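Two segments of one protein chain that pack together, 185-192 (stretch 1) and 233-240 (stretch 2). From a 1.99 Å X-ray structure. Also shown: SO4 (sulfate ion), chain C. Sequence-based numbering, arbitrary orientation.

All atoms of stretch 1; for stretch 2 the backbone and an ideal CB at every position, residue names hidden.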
# COMPACT_ATOMS: atom_id res chain seq x y z
N ARG A 185 0.46 -1.13 -10.84
CA ARG A 185 1.04 -2.05 -11.82
C ARG A 185 0.14 -3.22 -12.14
O ARG A 185 0.50 -4.10 -12.92
CB ARG A 185 2.40 -2.54 -11.35
CG ARG A 185 3.50 -1.51 -11.50
CD ARG A 185 4.80 -2.05 -10.93
NE ARG A 185 4.79 -2.15 -9.47
CZ ARG A 185 5.59 -2.94 -8.76
NH1 ARG A 185 6.43 -3.77 -9.39
NH2 ARG A 185 5.54 -2.94 -7.43
N GLY A 186 -1.06 -3.26 -11.55
CA GLY A 186 -1.95 -4.38 -11.81
C GLY A 186 -1.43 -5.73 -11.34
O GLY A 186 -1.76 -6.76 -11.92
N ILE A 187 -0.61 -5.72 -10.29
CA ILE A 187 -0.06 -6.95 -9.71
C ILE A 187 -0.67 -7.29 -8.35
O ILE A 187 -0.27 -8.27 -7.72
CB ILE A 187 1.49 -6.88 -9.61
CG1 ILE A 187 1.95 -5.73 -8.70
CG2 ILE A 187 2.08 -6.75 -11.01
CD1 ILE A 187 3.39 -5.82 -8.24
N LEU A 188 -1.64 -6.47 -7.92
CA LEU A 188 -2.34 -6.67 -6.66
C LEU A 188 -3.83 -6.53 -6.92
O LEU A 188 -4.24 -5.60 -7.63
CB LEU A 188 -1.91 -5.61 -5.63
CG LEU A 188 -2.58 -5.64 -4.24
CD1 LEU A 188 -1.88 -6.62 -3.32
CD2 LEU A 188 -2.54 -4.26 -3.60
N TYR A 189 -4.62 -7.44 -6.35
CA TYR A 189 -6.09 -7.43 -6.50
C TYR A 189 -6.79 -7.67 -5.18
O TYR A 189 -6.45 -8.60 -4.45
CB TYR A 189 -6.55 -8.45 -7.57
CG TYR A 189 -6.02 -8.04 -8.90
CD1 TYR A 189 -6.69 -7.08 -9.67
CD2 TYR A 189 -4.80 -8.54 -9.37
CE1 TYR A 189 -6.19 -6.66 -10.88
CE2 TYR A 189 -4.28 -8.10 -10.58
CZ TYR A 189 -4.97 -7.16 -11.33
OH TYR A 189 -4.47 -6.71 -12.52
N ARG A 190 -7.78 -6.83 -4.88
CA ARG A 190 -8.62 -7.07 -3.72
C ARG A 190 -9.76 -8.01 -4.12
O ARG A 190 -10.54 -7.71 -5.04
CB ARG A 190 -9.17 -5.76 -3.12
CG ARG A 190 -9.99 -6.00 -1.86
CD ARG A 190 -10.38 -4.74 -1.10
NE ARG A 190 -11.03 -5.13 0.15
CZ ARG A 190 -11.10 -4.37 1.24
NH1 ARG A 190 -10.57 -3.15 1.26
NH2 ARG A 190 -11.70 -4.86 2.32
N LEU A 191 -9.82 -9.14 -3.44
CA LEU A 191 -10.80 -10.17 -3.74
C LEU A 191 -11.66 -10.41 -2.50
O LEU A 191 -11.57 -11.44 -1.83
CB LEU A 191 -10.08 -11.45 -4.20
CG LEU A 191 -9.12 -11.35 -5.41
CD1 LEU A 191 -8.56 -12.73 -5.72
CD2 LEU A 191 -9.77 -10.78 -6.67
N GLY A 192 -12.50 -9.42 -2.18
CA GLY A 192 -13.29 -9.48 -0.95
C GLY A 192 -12.51 -8.86 0.19
O GLY A 192 -11.98 -7.76 0.02
N UNK A 233 -9.03 -19.43 -8.57
CA UNK A 233 -9.82 -19.21 -9.79
C UNK A 233 -9.53 -17.85 -10.45
O UNK A 233 -9.47 -17.76 -11.69
CB UNK A 233 -11.31 -19.31 -9.46
N UNK A 234 -9.36 -16.81 -9.64
CA UNK A 234 -9.09 -15.50 -10.19
C UNK A 234 -7.77 -15.48 -10.96
O UNK A 234 -7.72 -15.08 -12.12
CB UNK A 234 -9.07 -14.46 -9.07
N UNK A 235 -6.70 -15.91 -10.31
CA UNK A 235 -5.38 -15.85 -10.95
C UNK A 235 -5.18 -16.87 -12.08
O UNK A 235 -4.52 -16.56 -13.09
CB UNK A 235 -4.30 -16.06 -9.89
N UNK A 236 -5.77 -18.05 -11.94
CA UNK A 236 -5.66 -19.05 -13.00
C UNK A 236 -6.43 -18.61 -14.24
O UNK A 236 -6.00 -18.89 -15.37
CB UNK A 236 -6.17 -20.41 -12.51
N UNK A 237 -7.52 -17.86 -14.05
CA UNK A 237 -8.21 -17.26 -15.20
C UNK A 237 -7.49 -16.09 -15.86
O UNK A 237 -7.39 -16.04 -17.09
CB UNK A 237 -9.60 -16.79 -14.76
N UNK A 238 -7.02 -15.12 -15.07
CA UNK A 238 -6.50 -13.88 -15.66
C UNK A 238 -5.00 -13.83 -15.80
O UNK A 238 -4.49 -13.08 -16.64
CB UNK A 238 -6.95 -12.68 -14.82
N UNK A 239 -4.30 -14.60 -14.99
CA UNK A 239 -2.83 -14.70 -15.06
C UNK A 239 -2.47 -16.19 -15.09
O UNK A 239 -1.80 -16.69 -14.17
CB UNK A 239 -2.16 -13.99 -13.88
N UNK A 240 -2.94 -16.91 -16.13
CA UNK A 240 -2.76 -18.36 -16.14
C UNK A 240 -1.29 -18.75 -16.15
O UNK A 240 -0.95 -19.84 -15.70
CB UNK A 240 -3.47 -18.97 -17.35
S SO4 C . -16.27 -15.51 -15.96
O1 SO4 C . -15.12 -15.54 -15.00
O2 SO4 C . -15.80 -15.76 -17.34
O3 SO4 C . -17.27 -16.55 -15.58
O4 SO4 C . -16.89 -14.16 -15.92

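Stretch 1 turns at G186, then runs as a strand that sends Y189 and L191 toward stretch 2, whereas I187 and L188 point away. The visible target is therefore one tyrosine ring and one leucine side chain. The hydroxyl of Y189 is already engaged, since Y189 OH donates to G186 O at 2.8 Å. Stretch 2 is helical from 233 to 238, and its axis approaches that of the strand to 11.3 Å, a gap wide enough for large side chains between the two backbones.

Position 233 has an ideal CB with nothing of stretch 1 within 5.5 Å, so the contact sets no size or polarity. Its phi of -59° is compatible with proline among many others. The residue is P233, and its N makes no bond to the turn before, where the helix is kinked.

Position 234 is the most constrained. Its CA-to-CB bond points toward stretch 1, the CA of 234 lies 8.5 Å from L191 CA, and its ideal CB is 3.8 Å from L191 CD1. The neighbouring surface is a leucine methyl and the Y189 ring, so leucine, methionine or an aromatic would suit. The deposited residue is F234, with chi1 in t. L191 CD2 sits over one face of its ring, 3.8 Å from the centroid and only 10° off the normal, a CH-pi contact. F234 CE2 in turn lies over one face of the Y189 ring, 3.6 Å from Y189 CG; the two ring planes meet at 51°, an oblique pair.

Position 235 points sideways, and its ideal CB reaches nothing. Only a long side chain could bend back to the apolar surface of Y189 and L191; leucine, methionine or phenylalanine could serve. F235 does so with chi1 in m: F235 CE1 comes to 4.0 Å from Y189 CD2, and F235 CE2 to 4.0 Å from L191 CD1.

Position 236 is out of reach of stretch 1, so its identity is open, polar residues included; it is D236. Position 237 is out of reach too, but a sulfate lies near enough for a long basic chain, lysine or arginine, to be considered. The residue is R237, and R237 NH2 makes a weak hydrogen bond to SO4 O2, 3.2 Å long with an N-H...O angle of 121°.

Position 238 points toward stretch 1, yet no atom there lies within 5.5 Å of its ideal CB, so small, polar or larger residues are all plausible. The residue is H238; H238 CB, its nearest side-chain atom, stays 6.9 Å from Y189 CE2, and the residue makes no contact with stretch 1.

Position 239 leaves helical angles (-130/62) and points toward stretch 1. Its ideal CB touches nothing, but a long apolar or aromatic chain could reach the far end of Y189. F239, chi1 in m, does this: F239 CZ is 3.6 Å from Y189 CE2 and 3.5 Å from Y189 OH, which lies at the edge of the F239 ring. F239 CZ also approaches G186 O to 3.8 Å.

Position 240 is out of reach, and its phi of -63° admits proline; it is P240.

Stretch 2 233-240: PFFDRHFP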
# COMPACT_ATOMS: atom_id res chain seq x y z
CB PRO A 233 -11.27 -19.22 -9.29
CG PRO A 233 -11.23 -19.99 -8.02
CD PRO A 233 -9.87 -19.76 -7.41
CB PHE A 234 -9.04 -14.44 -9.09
CG PHE A 234 -8.82 -13.04 -9.62
CD1 PHE A 234 -9.88 -12.30 -10.13
CD2 PHE A 234 -7.55 -12.48 -9.61
CE1 PHE A 234 -9.68 -11.01 -10.62
CE2 PHE A 234 -7.34 -11.19 -10.10
CZ PHE A 234 -8.41 -10.46 -10.60
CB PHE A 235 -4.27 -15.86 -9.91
CG PHE A 235 -4.20 -14.57 -9.11
CD1 PHE A 235 -3.50 -13.47 -9.60
CD2 PHE A 235 -4.87 -14.45 -7.89
CE1 PHE A 235 -3.46 -12.27 -8.89
CE2 PHE A 235 -4.83 -13.26 -7.17
CZ PHE A 235 -4.12 -12.17 -7.67
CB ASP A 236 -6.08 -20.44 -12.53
CG ASP A 236 -5.09 -21.05 -11.55
OD1 ASP A 236 -4.00 -20.49 -11.31
OD2 ASP A 236 -5.40 -22.11 -11.01
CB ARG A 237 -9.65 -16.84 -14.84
CG ARG A 237 -10.62 -18.01 -14.76
CD ARG A 237 -10.91 -18.63 -16.12
NE ARG A 237 -11.87 -17.84 -16.89
CZ ARG A 237 -12.55 -18.28 -17.95
NH1 ARG A 237 -12.38 -19.53 -18.38
NH2 ARG A 237 -13.40 -17.48 -18.57
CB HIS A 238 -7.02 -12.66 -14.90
CG HIS A 238 -8.53 -12.65 -14.78
ND1 HIS A 238 -9.34 -12.58 -15.85
CD2 HIS A 238 -9.35 -12.72 -13.66
CE1 HIS A 238 -10.63 -12.62 -15.44
NE2 HIS A 238 -10.64 -12.70 -14.10
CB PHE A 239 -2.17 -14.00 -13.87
CG PHE A 239 -2.54 -12.55 -13.74
CD1 PHE A 239 -3.69 -12.17 -13.05
CD2 PHE A 239 -1.77 -11.57 -14.35
CE1 PHE A 239 -4.05 -10.83 -12.95
CE2 PHE A 239 -2.12 -10.23 -14.26
CZ PHE A 239 -3.26 -9.86 -13.55
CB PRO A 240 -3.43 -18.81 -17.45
CG PRO A 240 -3.45 -17.59 -18.30
CD PRO A 240 -3.59 -16.43 -17.36
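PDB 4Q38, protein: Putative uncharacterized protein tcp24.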